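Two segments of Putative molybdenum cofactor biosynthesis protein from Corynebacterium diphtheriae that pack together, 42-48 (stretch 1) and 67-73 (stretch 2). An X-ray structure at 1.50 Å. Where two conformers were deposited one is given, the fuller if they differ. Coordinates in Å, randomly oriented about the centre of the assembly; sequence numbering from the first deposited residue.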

ATOM      1  N   SER A  42      15.233  -2.340  -7.160  1.00 25.53           N
ATOM      2  CA  SER A  42      15.344  -2.341  -5.717  0.50 24.79           C
ATOM      3  C   SER A  42      14.315  -1.370  -5.113  1.00 24.17           C
ATOM      4  O   SER A  42      13.949  -0.388  -5.756  1.00 24.53           O
ATOM      5  CB  SER A  42      16.770  -1.919  -5.343  0.50 25.56           C
ATOM      6  OG  SER A  42      16.977  -1.897  -3.944  0.50 26.50           O
ATOM      7  N   TYR A  43      13.874  -1.633  -3.886  1.00 22.03           N
ATOM      8  CA  TYR A  43      13.013  -0.710  -3.158  1.00 20.26           C
ATOM      9  C   TYR A  43      13.850   0.099  -2.197  1.00 20.01           C
ATOM     10  O   TYR A  43      14.633  -0.469  -1.415  1.00 21.13           O
ATOM     11  CB  TYR A  43      11.932  -1.460  -2.364  1.00 20.30           C
ATOM     12  CG  TYR A  43      11.002  -2.251  -3.213  1.00 19.08           C
ATOM     13  CD1 TYR A  43       9.825  -1.676  -3.725  1.00 18.29           C
ATOM     14  CD2 TYR A  43      11.279  -3.565  -3.519  1.00 17.14           C
ATOM     15  CE1 TYR A  43       8.966  -2.414  -4.537  1.00 19.60           C
ATOM     16  CE2 TYR A  43      10.431  -4.307  -4.320  1.00 18.92           C
ATOM     17  CZ  TYR A  43       9.269  -3.725  -4.813  1.00 19.57           C
ATOM     18  OH  TYR A  43       8.410  -4.434  -5.607  1.00 22.44           O
ATOM     19  N   GLU A  44      13.691   1.413  -2.244  1.00 18.32           N
ATOM     20  CA  GLU A  44      14.326   2.311  -1.298  1.00 18.02           C
ATOM     21  C   GLU A  44      13.261   2.863  -0.356  1.00 17.19           C
ATOM     22  O   GLU A  44      12.466   3.759  -0.742  1.00 17.34           O
ATOM     23  CB  GLU A  44      15.018   3.474  -2.043  1.00 18.39           C
ATOM     24  CG  GLU A  44      15.770   4.385  -1.086  1.00 22.43           C
ATOM     25  CD  GLU A  44      16.243   5.688  -1.711  1.00 30.39           C
ATOM     26  OE1 GLU A  44      16.344   5.765  -2.952  1.00 33.77           O
ATOM     27  OE2 GLU A  44      16.519   6.631  -0.943  1.00 32.22           O
ATOM     28  N   LEU A  45      13.213   2.326   0.858  1.00 17.37           N
ATOM     29  CA  LEU A  45      12.202   2.767   1.827  1.00 16.76           C
ATOM     30  C   LEU A  45      12.510   4.161   2.370  1.00 17.45           C
ATOM     31  O   LEU A  45      13.428   4.320   3.195  1.00 19.65           O
ATOM     32  CB  LEU A  45      12.073   1.772   2.980  1.00 16.95           C
ATOM     33  CG  LEU A  45      10.922   2.011   3.956  1.00 20.11           C
ATOM     34  CD1 LEU A  45       9.583   1.777   3.273  1.00 18.01           C
ATOM     35  CD2 LEU A  45      11.094   1.049   5.096  1.00 19.06           C
ATOM     36  N   ILE A  46      11.772   5.164   1.910  1.00 16.30           N
ATOM     37  CA  ILE A  46      12.040   6.538   2.339  1.00 16.19           C
ATOM     38  C   ILE A  46      11.255   6.964   3.560  1.00 15.86           C
ATOM     39  O   ILE A  46      11.595   7.955   4.210  1.00 16.28           O
ATOM     40  CB  ILE A  46      11.874   7.526   1.176  1.00 16.73           C
ATOM     41  CG1 ILE A  46      10.390   7.709   0.826  1.00 17.31           C
ATOM     42  CG2 ILE A  46      12.765   7.055  -0.010  1.00 16.45           C
ATOM     43  CD1 ILE A  46      10.107   8.912  -0.117  1.00 20.85           C
ATOM     44  N   SER A  47      10.216   6.194   3.888  1.00 14.13           N
ATOM     45  CA  SER A  47       9.300   6.533   4.970  0.50 13.56           C
ATOM     46  C   SER A  47       8.601   5.274   5.471  1.00 13.59           C
ATOM     47  O   SER A  47       8.194   4.464   4.645  1.00 13.48           O
ATOM     48  CB  SER A  47       8.250   7.518   4.437  0.50 14.01           C
ATOM     49  OG  SER A  47       7.284   7.835   5.418  0.50 13.17           O
ATOM     50  N   GLU A  48       8.453   5.143   6.784  1.00 13.63           N
ATOM     51  CA  GLU A  48       7.484   4.185   7.338  1.00 14.00           C
ATOM     52  C   GLU A  48       6.814   4.836   8.515  1.00 14.10           C
ATOM     53  O   GLU A  48       7.461   5.529   9.315  1.00 15.25           O
ATOM     54  CB  GLU A  48       8.111   2.850   7.730  1.00 15.40           C
ATOM     55  CG  GLU A  48       9.202   2.963   8.779  1.00 16.07           C
ATOM     56  CD  GLU A  48       8.701   2.999  10.231  1.00 18.30           C
ATOM     57  OE1 GLU A  48       9.541   3.306  11.109  1.00 21.47           O
ATOM     58  OE2 GLU A  48       7.504   2.737  10.519  1.00 18.92           O
ATOM     59  N   LYS A  67       4.379  13.562  -1.511  1.00 13.89           N
ATOM     60  CA  LYS A  67       5.151  14.826  -1.509  1.00 15.57           C
ATOM     61  C   LYS A  67       6.640  14.550  -1.359  1.00 15.46           C
ATOM     62  O   LYS A  67       7.502  15.256  -1.932  1.00 16.61           O
ATOM     63  CB  LYS A  67       4.666  15.716  -0.374  1.00 17.13           C
ATOM     64  CG  LYS A  67       3.394  16.490  -0.711  1.00 20.44           C
ATOM     65  CD  LYS A  67       2.909  17.384   0.442  1.00 25.22           C
ATOM     66  CE  LYS A  67       4.000  18.223   1.043  1.00 31.44           C
ATOM     67  NZ  LYS A  67       3.398  19.104   2.104  1.00 30.04           N
ATOM     68  N   GLN A  68       6.951  13.519  -0.564  1.00 14.99           N
ATOM     69  CA  GLN A  68       8.360  13.173  -0.309  1.00 16.28           C
ATOM     70  C   GLN A  68       8.980  12.418  -1.484  1.00 15.75           C
ATOM     71  O   GLN A  68      10.195  12.141  -1.491  1.00 17.51           O
ATOM     72  CB  GLN A  68       8.478  12.402   0.996  1.00 17.22           C
ATOM     73  CG  GLN A  68       8.049  13.302   2.175  1.00 21.68           C
ATOM     74  CD  GLN A  68       8.333  12.761   3.560  1.00 31.03           C
ATOM     75  OE1 GLN A  68       8.835  11.641   3.736  1.00 31.66           O
ATOM     76  NE2 GLN A  68       8.002  13.575   4.575  1.00 31.18           N
ATOM     77  N   GLY A  69       8.167  12.125  -2.495  1.00 14.36           N
ATOM     78  CA  GLY A  69       8.668  11.501  -3.708  1.00 14.84           C
ATOM     79  C   GLY A  69       8.439   9.995  -3.793  1.00 13.61           C
ATOM     80  O   GLY A  69       8.986   9.338  -4.695  1.00 14.72           O
ATOM     81  N   ALA A  70       7.680   9.416  -2.851  1.00 12.19           N
ATOM     82  CA  ALA A  70       7.430   7.963  -2.979  1.00 11.70           C
ATOM     83  C   ALA A  70       6.647   7.638  -4.249  1.00 12.28           C
ATOM     84  O   ALA A  70       5.655   8.309  -4.589  1.00 12.85           O
ATOM     85  CB  ALA A  70       6.676   7.464  -1.774  1.00 11.64           C
ATOM     86  N   ARG A  71       7.148   6.626  -4.951  1.00 11.27           N
ATOM     87  CA  ARG A  71       6.440   6.128  -6.136  1.00 11.51           C
ATOM     88  C   ARG A  71       5.767   4.764  -5.909  1.00 12.00           C
ATOM     89  O   ARG A  71       5.050   4.285  -6.760  1.00 11.38           O
ATOM     90  CB  ARG A  71       7.325   6.128  -7.384  1.00 12.90           C
ATOM     91  CG  ARG A  71       7.723   7.565  -7.781  1.00 13.13           C
ATOM     92  CD  ARG A  71       8.320   7.561  -9.167  1.00 13.36           C
ATOM     93  NE  ARG A  71       7.372   7.128 -10.194  1.00 13.10           N
ATOM     94  CZ  ARG A  71       7.711   6.539 -11.343  1.00 13.39           C
ATOM     95  NH1 ARG A  71       9.014   6.347 -11.662  1.00 13.96           N
ATOM     96  NH2 ARG A  71       6.738   6.146 -12.180  1.00 14.56           N
ATOM     97  N   PHE A  72       6.013   4.166  -4.736  1.00 10.83           N
ATOM     98  CA  PHE A  72       5.343   2.924  -4.366  1.00 10.80           C
ATOM     99  C   PHE A  72       4.950   3.105  -2.921  1.00 11.67           C
ATOM    100  O   PHE A  72       5.812   3.372  -2.081  1.00 11.53           O
ATOM    101  CB  PHE A  72       6.269   1.710  -4.531  1.00 10.98           C
ATOM    102  CG  PHE A  72       5.654   0.434  -4.039  1.00 12.97           C
ATOM    103  CD1 PHE A  72       4.442  -0.003  -4.545  1.00 14.18           C
ATOM    104  CD2 PHE A  72       6.253  -0.327  -3.039  1.00 16.52           C
ATOM    105  CE1 PHE A  72       3.839  -1.189  -4.080  1.00 13.92           C
ATOM    106  CE2 PHE A  72       5.634  -1.514  -2.569  1.00 18.47           C
ATOM    107  CZ  PHE A  72       4.456  -1.940  -3.098  1.00 14.53           C
ATOM    108  N   ILE A  73       3.650   3.041  -2.646  1.00 10.26           N
ATOM    109  CA  ILE A  73       3.143   3.197  -1.302  1.00 10.72           C
ATOM    110  C   ILE A  73       2.325   1.984  -1.000  1.00 11.31           C
ATOM    111  O   ILE A  73       1.405   1.657  -1.768  1.00 10.94           O
ATOM    112  CB  ILE A  73       2.241   4.463  -1.205  1.00 10.62           C
ATOM    113  CG1 ILE A  73       3.075   5.713  -1.518  1.00 11.75           C
ATOM    114  CG2 ILE A  73       1.594   4.536   0.182  1.00 11.72           C
ATOM    115  CD1 ILE A  73       2.281   7.041  -1.570  1.00 12.31           C
TER
HETATM  116  O   HOH W   1      10.118  10.339   6.217  1.00 39.84           O
HETATM  117  O   HOH W   2       6.073   9.979   4.277  1.00 25.61           O

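How do the two backbones meet? Stretch 1 is a strand throughout, while stretch 2 leaves a helix, turns, and becomes strand only at Phe-72. Their touching parts run 137° apart, and no hydrogen bond joins them directly; side chains of stretch 1 pack against side chains and backbone of stretch 2, and water adds bridges. The contact buries 224 Å² in all.

What does Tyr-43 find? Its CA-to-CB bond points toward stretch 2, and its ring meets that of Phe-72 obliquely, with centroids 5.6 Å apart and planes at 49°. Tyr-43 CE1 lies 3.7 Å from Phe-72 CD2, a van der Waals contact between apolar ring carbons.

Why does Ile-46 give up the most surface? With chi1 p and chi2 t, Ile-46 CD1 extends into the turn, 3.5 Å from Gln-68 O and 4.1 Å from Ala-70 CB. Between these residues the chain passes through Gly-69, whose positive phi closes a Schellman motif and would jam a CB against the preceding carbonyl.

How do polar groups join in at Ser-47? Ser-47 OG is 4.4 Å from Gln-68 OE1, too far for a direct hydrogen bond, and water bridges the gap. One water lies 2.7 Å from Ser-47 OG and donates weakly to Gln-68 OE1; another donates to Gln-68 OE1 and, weakly, to Ile-46 O.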